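Local coordinates for protein necrotic enteritis toxin B (Clostridium perfringens, PDB 4I0N) that is a pore-forming toxin of alpha-hemolysin fold that probably assembles into oligomeric beta-barrel pores in target-cell membranes, at residues A[154-159]-A[168-173]; A[83-88]-A[243-248]; A[73-78]-A[252-257]; A[61-66]-A[219-224]. One frame throughout, in Å; residues are numbered along the deposited sequence.

The centres of contacts 1, 2 and 4 lie within about 13 Å of one another near the middle of the elongated chain; that of contact 3 is about 34 Å from the chain centre. Contact 2 is buried, contacts 1 and 4 partly so, and contact 3, with exposed Tyr75 and Tyr76, is the most peripheral. Contacts 2 and 3 hold the same strands, 76-92 and 236-255; strand 165-172 of contact 1 flanks 76-92. Contact 4 belongs to the six-strand sheet, facing them through apolar side chains such as Ile170 and Phe220. On the other face, salt bridges Lys171-Glu83 and Asp169-Arg86 tie contacts 1 and 2 together. Contact 3 relies on backbone bonds, aromatic rings and water.

Contact 1: A[154-159]-A[168-173]; sequences FRTIQR and WDIKFV
Phe172 presses its CA over one face of the Phe154 ring, 3.8 Å from the ring centroid, and turns its own ring edge toward that ring in a T-shaped pair, planes at 80°. Phe154 CG, anti to the carbonyl carbon (chi1 -76°), leads the ring toward Phe172, with CD1 3.3 Å from Phe172 N. Leu215 and Ile216 of helix 214-217 touch this tight end. On the face of Thr156 and Ile170, the Gln158 amide lies beside the Trp168 indole, with NE2 3.4 Å from CZ2; NE2 bonds to Ser103 and the indole NE1 to Pro105.

The other face is looser and partly exposed. Val173 CG2 lies over one face of the Arg155 guanidinium, offset toward the rim; a water links NH1 to Phe172 O, and NE forms a salt bridge with Asp110. Arg159 NH1 bonds to Ser167 OG, while its NE makes a long salt bridge of 4.0 Å with Asp169 OD2; the stronger partner of Asp169 is Arg86, through OD1.

Four backbone bonds zip the antiparallel hairpin together. Carbon and ring contacts dominate its inner side, where the polar atoms of Gln158 and Trp168 have partners beyond the hairpin, while outer charges are shared with neighbouring strands.

Contact 2: A[83-88]-A[243-248]; sequences ETYRIN and YQRFDN
Phe246, Arg86 and Glu83 bury the most surface here. The Phe246 ring lies beside Thr84, its CD2 3.9 Å from Thr84 CB, and directs CE2 over the centre of one face of the Arg86 guanidinium, 4.1 Å from CZ; the two planes stand 66° apart. Arg86 has CG anti to its backbone N (chi1 -179°) and a bend at chi3, and it also runs beside Gln244. Its NE forms a salt bridge with Asp169, so the guanidinium has a charged partner at NE and an aromatic carbon, Phe246 CE2, over one face.

Glu83 packs CG against Asn248 OD1 at 3.5 Å. Its OE1 accepts from Thr84 OG1 and, through a water, reaches Asn248 ND2, while OE2 forms a salt bridge with Lys171. The backbone N atoms of Glu83 and Thr84 both donate to Phe246 O, at 2.8 and 3.2 Å respectively, a classic beta bulge where the chain turns a corner. Beyond it the antiparallel ladder is regular.

On the opposite face Tyr85, Ile87 and Tyr243 touch Leu60 or Ile64 of strand 53-65. Within their own sheet, strand 76-92 is flanked by 165-172, and strand 236-255 by 258-279.

Contact 3: A[73-78]-A[252-257]; sequences SKYYGK and LNWETT
Tyr75 meets Trp254 where strand 76-92 begins and strand 236-255 nears its end. From CB, which lies 4.1 Å from Trp254 CB, the tyrosine continues to CG, placed anti to its own carbonyl carbon (chi1 -59°). CD1 makes the closest approach, 3.5 Å from Trp254 CD1, and it also touches Trp254 CB. Next along the same edge, CE1 is still 3.8 Å from Trp254 CD1, whereas CZ and OH lead off from the indole and make no close approach to segment 252-257. The two aromatic planes are inclined at 40°, an oblique meeting, and Lys74 CG sits over the centre of one tyrosine ring face. On the tryptophan side, Trp259 adds an edge-to-face contact.

The backbone of the contact is an antiparallel ladder joining strands 76-92 and 236-255 at the far end of the long sheet, in a protein of the alpha-hemolysin fold. Gly77 and Leu252 form a hydrogen-bonded pair with two bonds between them, and Trp254 N donates to Tyr75 O at 3.0 Å. Tyr75 O also receives a bond from a water 2.8 Å away, which donates to Asn253 OD1 as well. That same amide oxygen lies at the edge of the Tyr76 ring, in its plane and 3.4 Å from CD1, with the amide turned 56° from the ring. Leu252 lies on the other face of the sheet from Tyr76 and Asn253, and touches Met194 and Phe206.

Contact 4: A[61-66]-A[219-224]; sequences EGFIPS and GFSPNM
At the edge of the Phe63 ring, in its plane, lies Ser221 OG, 3.4 Å from CD1. CG anti to the backbone N (chi1 -174°) starts the ring toward segment 219-224, and its CZ ends 3.9 Å from Gly219 CA. Phe220 points to the other side of the sheet, where Pro222 N rests over one face of its ring, offset toward the rim. Glu61 and Asn223 run side by side, the carboxylate and amide planes 40° apart, with Glu61 CG 3.5 Å from Asn223 ND2; that amide nitrogen bonds back to Leu60 and Asn59.

Ile64 and Phe220 exchange two backbone bonds, both 2.8 Å long between N and O. Pro222 has no N-H to offer, but its O accepts from Gly62 N at 3.0 Å, and its CD packs 3.3 Å from Gly62 O. Gly219, at phi 149°, has its CA 3.1 Å from Ile64 O, a close approach of the bare glycine backbone.

These strands, 53-65 and 219-231, adjoin in the six-strand sheet, with strand 37-47 beyond 53-65. Ile64 and Phe220 face the second sheet, where they meet Tyr85 of strand 76-92, and Phe220 also packs on Ile170 of strand 165-172.

Contact 1: A[154-159]-A[168-173]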
# COMPACT_ATOMS: atom_id res chain seq x y z
N PHE A 154 12.22 2.31 -1.43
CA PHE A 154 11.32 2.32 -0.28
C PHE A 154 11.40 0.98 0.43
O PHE A 154 12.01 0.02 -0.11
CB PHE A 154 9.86 2.57 -0.72
CG PHE A 154 9.55 4.00 -1.08
CD1 PHE A 154 8.62 4.72 -0.33
CD2 PHE A 154 10.12 4.59 -2.22
CE1 PHE A 154 8.29 6.07 -0.69
CE2 PHE A 154 9.81 5.91 -2.60
CZ PHE A 154 8.88 6.65 -1.83
N ARG A 155 10.82 0.91 1.63
CA ARG A 155 10.63 -0.37 2.34
C ARG A 155 9.20 -0.49 2.81
O ARG A 155 8.50 0.53 2.93
CB ARG A 155 11.58 -0.47 3.55
CG ARG A 155 11.41 0.66 4.54
CD ARG A 155 12.09 0.34 5.89
NE ARG A 155 13.45 -0.17 5.72
CZ ARG A 155 14.56 0.55 5.89
NH1 ARG A 155 14.49 1.84 6.25
NH2 ARG A 155 15.75 -0.02 5.70
N THR A 156 8.76 -1.71 3.06
CA THR A 156 7.42 -1.97 3.57
C THR A 156 7.53 -2.38 5.03
O THR A 156 8.31 -3.28 5.37
CB THR A 156 6.74 -3.11 2.80
OG1 THR A 156 6.54 -2.68 1.45
CG2 THR A 156 5.38 -3.47 3.45
N ILE A 157 6.78 -1.70 5.90
CA ILE A 157 6.76 -2.02 7.33
C ILE A 157 5.32 -2.36 7.66
O ILE A 157 4.43 -1.50 7.54
CB ILE A 157 7.22 -0.82 8.19
CG1 ILE A 157 8.64 -0.38 7.75
CG2 ILE A 157 7.14 -1.15 9.70
CD1 ILE A 157 8.99 1.06 8.12
N GLN A 158 5.04 -3.61 8.05
CA GLN A 158 3.69 -3.88 8.55
C GLN A 158 3.59 -3.34 9.97
O GLN A 158 4.19 -3.88 10.89
CB GLN A 158 3.30 -5.36 8.48
CG GLN A 158 1.82 -5.56 8.86
CD GLN A 158 1.29 -6.97 8.65
OE1 GLN A 158 1.93 -7.95 9.03
NE2 GLN A 158 0.09 -7.07 8.04
N ARG A 159 2.87 -2.24 10.13
CA ARG A 159 2.85 -1.49 11.39
C ARG A 159 1.74 -1.94 12.33
O ARG A 159 1.84 -1.75 13.55
CB ARG A 159 2.75 0.01 11.12
CG ARG A 159 1.65 0.39 10.11
CD ARG A 159 1.57 1.89 9.88
NE ARG A 159 1.26 2.61 11.11
CZ ARG A 159 0.04 2.81 11.60
NH1 ARG A 159 -1.03 2.33 10.97
NH2 ARG A 159 -0.12 3.48 12.73
N TRP A 168 0.15 -1.04 6.75
CA TRP A 168 1.49 -1.07 6.17
C TRP A 168 1.94 0.34 5.85
O TRP A 168 1.17 1.11 5.27
CB TRP A 168 1.51 -1.85 4.87
CG TRP A 168 1.16 -3.31 5.00
CD1 TRP A 168 2.02 -4.34 5.22
CD2 TRP A 168 -0.15 -3.88 4.90
NE1 TRP A 168 1.33 -5.54 5.26
CE2 TRP A 168 -0.00 -5.28 5.07
CE3 TRP A 168 -1.43 -3.35 4.68
CZ2 TRP A 168 -1.09 -6.17 5.00
CZ3 TRP A 168 -2.52 -4.23 4.65
CH2 TRP A 168 -2.34 -5.62 4.79
N ASP A 169 3.17 0.67 6.22
CA ASP A 169 3.82 1.88 5.72
C ASP A 169 4.83 1.47 4.67
O ASP A 169 5.67 0.59 4.90
CB ASP A 169 4.54 2.62 6.85
CG ASP A 169 3.61 3.49 7.64
OD1 ASP A 169 2.43 3.63 7.25
OD2 ASP A 169 4.06 4.05 8.65
N ILE A 170 4.73 2.10 3.51
CA ILE A 170 5.74 1.94 2.47
C ILE A 170 6.50 3.26 2.50
O ILE A 170 6.00 4.31 2.05
CB ILE A 170 5.12 1.58 1.10
CG1 ILE A 170 4.56 0.15 1.13
CG2 ILE A 170 6.17 1.72 -0.04
CD1 ILE A 170 3.21 0.04 1.81
N LYS A 171 7.70 3.20 3.08
CA LYS A 171 8.39 4.40 3.53
C LYS A 171 9.71 4.55 2.79
O LYS A 171 10.44 3.60 2.59
CB LYS A 171 8.65 4.34 5.05
CG LYS A 171 9.28 5.61 5.62
CD LYS A 171 9.39 5.46 7.18
CE LYS A 171 10.10 6.66 7.83
NZ LYS A 171 9.33 7.96 7.72
N PHE A 172 10.03 5.78 2.42
CA PHE A 172 11.23 6.06 1.67
C PHE A 172 12.45 5.70 2.51
O PHE A 172 12.49 5.94 3.74
CB PHE A 172 11.26 7.55 1.32
CG PHE A 172 12.48 7.95 0.55
CD1 PHE A 172 12.61 7.62 -0.79
CD2 PHE A 172 13.51 8.67 1.18
CE1 PHE A 172 13.76 7.99 -1.52
CE2 PHE A 172 14.65 9.04 0.48
CZ PHE A 172 14.77 8.70 -0.88
N VAL A 173 13.45 5.11 1.85
CA VAL A 173 14.69 4.74 2.51
C VAL A 173 15.80 5.70 2.09
O VAL A 173 16.28 6.48 2.91
CB VAL A 173 15.11 3.27 2.17
CG1 VAL A 173 16.47 2.96 2.78
CG2 VAL A 173 14.06 2.27 2.70
O HOH W 1 12.37 4.00 5.89

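Contact 2: A[83-88]-A[243-248]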
# COMPACT_ATOMS: atom_id res chain seq x y z
N GLU A 83 6.79 10.76 0.80
CA GLU A 83 7.79 10.15 1.66
C GLU A 83 7.28 8.84 2.24
O GLU A 83 8.07 7.92 2.47
CB GLU A 83 8.26 11.13 2.75
CG GLU A 83 9.45 10.62 3.60
CD GLU A 83 9.02 9.73 4.76
OE1 GLU A 83 7.81 9.72 5.11
OE2 GLU A 83 9.90 9.02 5.31
N THR A 84 5.96 8.75 2.48
CA THR A 84 5.33 7.52 3.01
C THR A 84 3.97 7.29 2.37
O THR A 84 3.12 8.20 2.35
CB THR A 84 5.18 7.51 4.58
OG1 THR A 84 6.48 7.52 5.21
CG2 THR A 84 4.42 6.24 5.05
N TYR A 85 3.75 6.08 1.85
CA TYR A 85 2.39 5.63 1.57
C TYR A 85 1.91 4.71 2.71
O TYR A 85 2.58 3.75 3.04
CB TYR A 85 2.35 4.85 0.27
CG TYR A 85 2.75 5.60 -0.96
CD1 TYR A 85 1.77 6.20 -1.78
CD2 TYR A 85 4.09 5.67 -1.37
CE1 TYR A 85 2.12 6.87 -2.96
CE2 TYR A 85 4.46 6.35 -2.56
CZ TYR A 85 3.46 6.94 -3.34
OH TYR A 85 3.81 7.59 -4.51
N ARG A 86 0.74 5.00 3.27
CA ARG A 86 0.15 4.15 4.31
C ARG A 86 -1.13 3.51 3.79
O ARG A 86 -2.01 4.19 3.21
CB ARG A 86 -0.18 4.96 5.55
CG ARG A 86 -0.79 4.06 6.67
CD ARG A 86 -0.87 4.82 7.98
NE ARG A 86 0.46 5.06 8.52
CZ ARG A 86 0.73 5.79 9.60
NH1 ARG A 86 -0.24 6.36 10.29
NH2 ARG A 86 2.00 5.94 9.99
N ILE A 87 -1.23 2.20 4.01
CA ILE A 87 -2.41 1.44 3.56
C ILE A 87 -2.98 0.79 4.81
O ILE A 87 -2.29 0.04 5.49
CB ILE A 87 -2.04 0.38 2.48
CG1 ILE A 87 -1.68 1.06 1.15
CG2 ILE A 87 -3.20 -0.63 2.25
CD1 ILE A 87 -0.23 1.43 0.99
N ASN A 88 -4.25 1.08 5.11
CA ASN A 88 -4.92 0.42 6.23
C ASN A 88 -6.05 -0.40 5.65
O ASN A 88 -6.80 0.08 4.77
CB ASN A 88 -5.51 1.43 7.20
CG ASN A 88 -4.49 2.37 7.81
OD1 ASN A 88 -3.34 2.02 8.04
ND2 ASN A 88 -4.93 3.58 8.09
N TYR A 243 -6.27 4.80 2.26
CA TYR A 243 -4.99 5.16 1.67
C TYR A 243 -4.60 6.55 2.14
O TYR A 243 -5.41 7.48 2.12
CB TYR A 243 -5.15 5.24 0.16
CG TYR A 243 -5.38 3.98 -0.60
CD1 TYR A 243 -4.89 2.74 -0.18
CD2 TYR A 243 -6.02 4.05 -1.84
CE1 TYR A 243 -5.06 1.60 -0.97
CE2 TYR A 243 -6.18 2.93 -2.64
CZ TYR A 243 -5.72 1.71 -2.21
OH TYR A 243 -5.92 0.64 -3.05
N GLN A 244 -3.34 6.70 2.52
CA GLN A 244 -2.83 7.98 2.99
C GLN A 244 -1.46 8.18 2.38
O GLN A 244 -0.66 7.25 2.32
CB GLN A 244 -2.78 7.92 4.52
CG GLN A 244 -2.65 9.21 5.24
CD GLN A 244 -3.21 9.06 6.66
OE1 GLN A 244 -3.50 7.94 7.12
NE2 GLN A 244 -3.38 10.15 7.34
N ARG A 245 -1.18 9.39 1.90
CA ARG A 245 0.12 9.65 1.32
C ARG A 245 0.72 10.85 2.05
O ARG A 245 0.13 11.93 2.03
CB ARG A 245 -0.02 9.94 -0.18
CG ARG A 245 1.34 9.92 -0.91
CD ARG A 245 1.31 10.54 -2.31
NE ARG A 245 0.95 11.96 -2.24
CZ ARG A 245 -0.07 12.51 -2.89
NH1 ARG A 245 -0.80 11.79 -3.75
NH2 ARG A 245 -0.33 13.80 -2.72
N PHE A 246 1.84 10.64 2.73
CA PHE A 246 2.49 11.71 3.50
C PHE A 246 3.56 12.31 2.62
O PHE A 246 4.51 11.63 2.23
CB PHE A 246 3.11 11.16 4.77
CG PHE A 246 2.09 10.59 5.74
CD1 PHE A 246 1.36 11.44 6.56
CD2 PHE A 246 1.86 9.22 5.80
CE1 PHE A 246 0.41 10.93 7.46
CE2 PHE A 246 0.92 8.71 6.70
CZ PHE A 246 0.19 9.57 7.53
N ASP A 247 3.40 13.60 2.34
CA ASP A 247 4.27 14.29 1.42
C ASP A 247 5.34 15.03 2.19
O ASP A 247 5.14 15.41 3.35
CB ASP A 247 3.47 15.25 0.55
CG ASP A 247 2.56 14.53 -0.44
OD1 ASP A 247 2.91 13.43 -0.93
OD2 ASP A 247 1.48 15.09 -0.72
N ASN A 248 6.50 15.20 1.55
CA ASN A 248 7.55 16.08 2.04
C ASN A 248 7.83 17.17 1.00
O ASN A 248 7.50 17.00 -0.18
CB ASN A 248 8.86 15.29 2.27
CG ASN A 248 8.87 14.49 3.60
OD1 ASN A 248 9.94 14.02 3.99
ND2 ASN A 248 7.71 14.30 4.25
O HOH W 2 7.28 12.17 6.38
O HOH W 3 -3.57 6.19 9.96

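Contact 3: A[73-78]-A[252-257]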
# COMPACT_ATOMS: atom_id res chain seq x y z
N SER A 73 11.86 29.14 -9.40
CA SER A 73 12.28 30.37 -10.05
C SER A 73 13.79 30.31 -10.12
O SER A 73 14.39 29.26 -9.83
CB SER A 73 11.84 31.55 -9.19
OG SER A 73 12.35 31.38 -7.88
N LYS A 74 14.42 31.43 -10.50
CA LYS A 74 15.87 31.46 -10.65
C LYS A 74 16.63 30.98 -9.40
O LYS A 74 17.55 30.18 -9.52
CB LYS A 74 16.35 32.87 -11.05
CG LYS A 74 17.84 32.92 -11.33
CD LYS A 74 18.16 34.11 -12.23
CE LYS A 74 19.66 34.33 -12.34
NZ LYS A 74 20.33 33.22 -13.06
N TYR A 75 16.25 31.48 -8.23
CA TYR A 75 17.02 31.23 -6.99
C TYR A 75 16.36 30.28 -5.99
O TYR A 75 16.88 30.07 -4.90
CB TYR A 75 17.31 32.56 -6.30
CG TYR A 75 18.09 33.53 -7.17
CD1 TYR A 75 19.44 33.31 -7.44
CD2 TYR A 75 17.49 34.66 -7.69
CE1 TYR A 75 20.18 34.19 -8.23
CE2 TYR A 75 18.22 35.55 -8.48
CZ TYR A 75 19.55 35.30 -8.74
OH TYR A 75 20.27 36.19 -9.51
N TYR A 76 15.22 29.72 -6.36
CA TYR A 76 14.40 28.96 -5.42
C TYR A 76 13.71 27.79 -6.12
O TYR A 76 13.25 27.92 -7.26
CB TYR A 76 13.38 29.89 -4.74
CG TYR A 76 12.45 29.18 -3.79
CD1 TYR A 76 12.84 28.94 -2.47
CD2 TYR A 76 11.20 28.72 -4.21
CE1 TYR A 76 11.99 28.27 -1.59
CE2 TYR A 76 10.35 28.06 -3.34
CZ TYR A 76 10.75 27.84 -2.03
OH TYR A 76 9.91 27.17 -1.17
N GLY A 77 13.62 26.65 -5.43
CA GLY A 77 12.87 25.53 -5.98
C GLY A 77 12.19 24.77 -4.87
O GLY A 77 12.71 24.70 -3.76
N LYS A 78 11.03 24.21 -5.19
CA LYS A 78 10.36 23.28 -4.28
C LYS A 78 9.83 22.08 -5.02
O LYS A 78 9.10 22.20 -6.01
CB LYS A 78 9.22 23.95 -3.50
CG LYS A 78 8.51 22.96 -2.54
CD LYS A 78 7.51 23.64 -1.64
CE LYS A 78 6.19 23.81 -2.35
NZ LYS A 78 5.18 24.26 -1.37
N LEU A 252 15.13 23.95 -2.53
CA LEU A 252 16.45 24.44 -2.94
C LEU A 252 16.49 25.95 -2.84
O LEU A 252 15.57 26.64 -3.30
CB LEU A 252 16.75 24.07 -4.40
CG LEU A 252 16.94 22.58 -4.71
CD1 LEU A 252 17.03 22.35 -6.22
CD2 LEU A 252 18.14 22.01 -3.95
N ASN A 253 17.54 26.45 -2.19
CA ASN A 253 17.82 27.89 -2.11
C ASN A 253 19.24 28.17 -2.62
O ASN A 253 20.21 27.53 -2.19
CB ASN A 253 17.71 28.41 -0.67
CG ASN A 253 16.29 28.43 -0.16
OD1 ASN A 253 15.53 29.34 -0.46
ND2 ASN A 253 15.94 27.45 0.67
N TRP A 254 19.36 29.13 -3.53
CA TRP A 254 20.66 29.53 -4.03
C TRP A 254 21.39 30.39 -3.00
O TRP A 254 20.85 31.40 -2.53
CB TRP A 254 20.53 30.28 -5.36
CG TRP A 254 21.86 30.74 -5.90
CD1 TRP A 254 22.34 32.03 -5.90
CD2 TRP A 254 22.88 29.93 -6.50
NE1 TRP A 254 23.59 32.06 -6.47
CE2 TRP A 254 23.95 30.80 -6.85
CE3 TRP A 254 23.01 28.56 -6.77
CZ2 TRP A 254 25.11 30.34 -7.46
CZ3 TRP A 254 24.16 28.10 -7.39
CH2 TRP A 254 25.21 28.99 -7.72
N GLU A 255 22.61 29.98 -2.65
CA GLU A 255 23.40 30.70 -1.64
C GLU A 255 24.71 31.24 -2.21
O GLU A 255 25.80 30.74 -1.91
CB GLU A 255 23.63 29.83 -0.41
CG GLU A 255 22.33 29.43 0.26
CD GLU A 255 22.51 28.96 1.67
OE1 GLU A 255 23.65 28.58 2.06
OE2 GLU A 255 21.49 28.93 2.40
N THR A 256 24.55 32.27 -3.03
CA THR A 256 25.65 33.01 -3.67
C THR A 256 26.51 32.20 -4.63
O THR A 256 26.65 32.57 -5.79
CB THR A 256 26.51 33.76 -2.64
OG1 THR A 256 25.65 34.44 -1.71
CG2 THR A 256 27.42 34.79 -3.33
N THR A 257 27.09 31.10 -4.15
CA THR A 257 28.02 30.33 -4.96
C THR A 257 27.60 28.88 -5.22
O THR A 257 28.20 28.20 -6.05
CB THR A 257 29.43 30.38 -4.35
OG1 THR A 257 29.34 30.14 -2.94
CG2 THR A 257 30.03 31.77 -4.58
O HOH W 4 16.23 31.26 -2.41

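Contact 4: A[61-66]-A[219-224]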
# COMPACT_ATOMS: atom_id res chain seq x y z
N GLU A 61 -5.69 -4.81 -4.59
CA GLU A 61 -4.77 -4.21 -5.55
C GLU A 61 -5.19 -2.80 -5.78
O GLU A 61 -6.39 -2.50 -5.84
CB GLU A 61 -4.85 -4.92 -6.90
CG GLU A 61 -4.56 -6.35 -6.87
CD GLU A 61 -4.97 -6.97 -8.18
OE1 GLU A 61 -6.10 -7.50 -8.26
OE2 GLU A 61 -4.20 -6.85 -9.15
N GLY A 62 -4.23 -1.92 -5.96
CA GLY A 62 -4.62 -0.55 -6.13
C GLY A 62 -3.53 0.34 -6.65
O GLY A 62 -2.49 -0.12 -7.14
N PHE A 63 -3.80 1.63 -6.55
CA PHE A 63 -2.84 2.61 -7.00
C PHE A 63 -3.03 3.90 -6.24
O PHE A 63 -4.17 4.36 -6.05
CB PHE A 63 -2.99 2.88 -8.49
CG PHE A 63 -1.93 3.78 -9.04
CD1 PHE A 63 -0.62 3.29 -9.24
CD2 PHE A 63 -2.20 5.11 -9.31
CE1 PHE A 63 0.37 4.13 -9.74
CE2 PHE A 63 -1.20 5.96 -9.81
CZ PHE A 63 0.09 5.47 -10.02
N ILE A 64 -1.91 4.48 -5.81
CA ILE A 64 -1.90 5.79 -5.18
C ILE A 64 -0.93 6.68 -5.99
O ILE A 64 0.28 6.40 -6.02
CB ILE A 64 -1.45 5.75 -3.69
CG1 ILE A 64 -2.31 4.80 -2.86
CG2 ILE A 64 -1.46 7.16 -3.09
CD1 ILE A 64 -1.70 4.37 -1.48
N PRO A 65 -1.45 7.73 -6.65
CA PRO A 65 -0.56 8.61 -7.44
C PRO A 65 0.48 9.30 -6.55
O PRO A 65 0.20 9.56 -5.37
CB PRO A 65 -1.49 9.68 -8.04
CG PRO A 65 -2.87 9.29 -7.67
CD PRO A 65 -2.86 8.19 -6.65
N SER A 66 1.66 9.57 -7.09
CA SER A 66 2.71 10.19 -6.28
C SER A 66 2.39 11.66 -6.03
O SER A 66 2.77 12.23 -5.00
CB SER A 66 4.09 10.07 -6.96
OG SER A 66 4.11 10.77 -8.21
N GLY A 219 3.86 6.82 -8.72
CA GLY A 219 2.96 6.43 -7.64
C GLY A 219 3.21 5.00 -7.21
O GLY A 219 4.14 4.33 -7.72
N PHE A 220 2.40 4.52 -6.27
CA PHE A 220 2.61 3.20 -5.69
C PHE A 220 1.45 2.31 -6.08
O PHE A 220 0.29 2.76 -6.12
CB PHE A 220 2.75 3.32 -4.16
CG PHE A 220 2.88 1.99 -3.44
CD1 PHE A 220 3.86 1.07 -3.81
CD2 PHE A 220 2.04 1.69 -2.36
CE1 PHE A 220 4.00 -0.15 -3.14
CE2 PHE A 220 2.16 0.46 -1.68
CZ PHE A 220 3.14 -0.46 -2.09
N SER A 221 1.75 1.05 -6.39
CA SER A 221 0.72 0.07 -6.72
C SER A 221 0.63 -1.00 -5.64
O SER A 221 1.21 -2.09 -5.81
CB SER A 221 1.00 -0.62 -8.06
OG SER A 221 1.07 0.32 -9.11
N PRO A 222 -0.10 -0.72 -4.56
CA PRO A 222 -0.12 -1.69 -3.47
C PRO A 222 -0.78 -3.01 -3.86
O PRO A 222 -1.69 -3.04 -4.70
CB PRO A 222 -0.92 -0.97 -2.38
CG PRO A 222 -1.84 -0.03 -3.15
CD PRO A 222 -0.95 0.46 -4.28
N ASN A 223 -0.31 -4.10 -3.25
CA ASN A 223 -0.93 -5.42 -3.41
C ASN A 223 -0.70 -6.10 -2.07
O ASN A 223 0.43 -6.44 -1.73
CB ASN A 223 -0.30 -6.21 -4.57
CG ASN A 223 -1.09 -7.50 -4.95
OD1 ASN A 223 -0.55 -8.34 -5.68
ND2 ASN A 223 -2.33 -7.65 -4.47
N MET A 224 -1.78 -6.25 -1.31
CA MET A 224 -1.73 -6.90 -0.01
C MET A 224 -2.84 -7.92 0.01
O MET A 224 -3.77 -7.86 -0.79
CB MET A 224 -1.92 -5.91 1.15
CG MET A 224 -0.76 -4.98 1.39
SD MET A 224 -0.77 -3.54 0.27
CE MET A 224 0.75 -2.74 0.80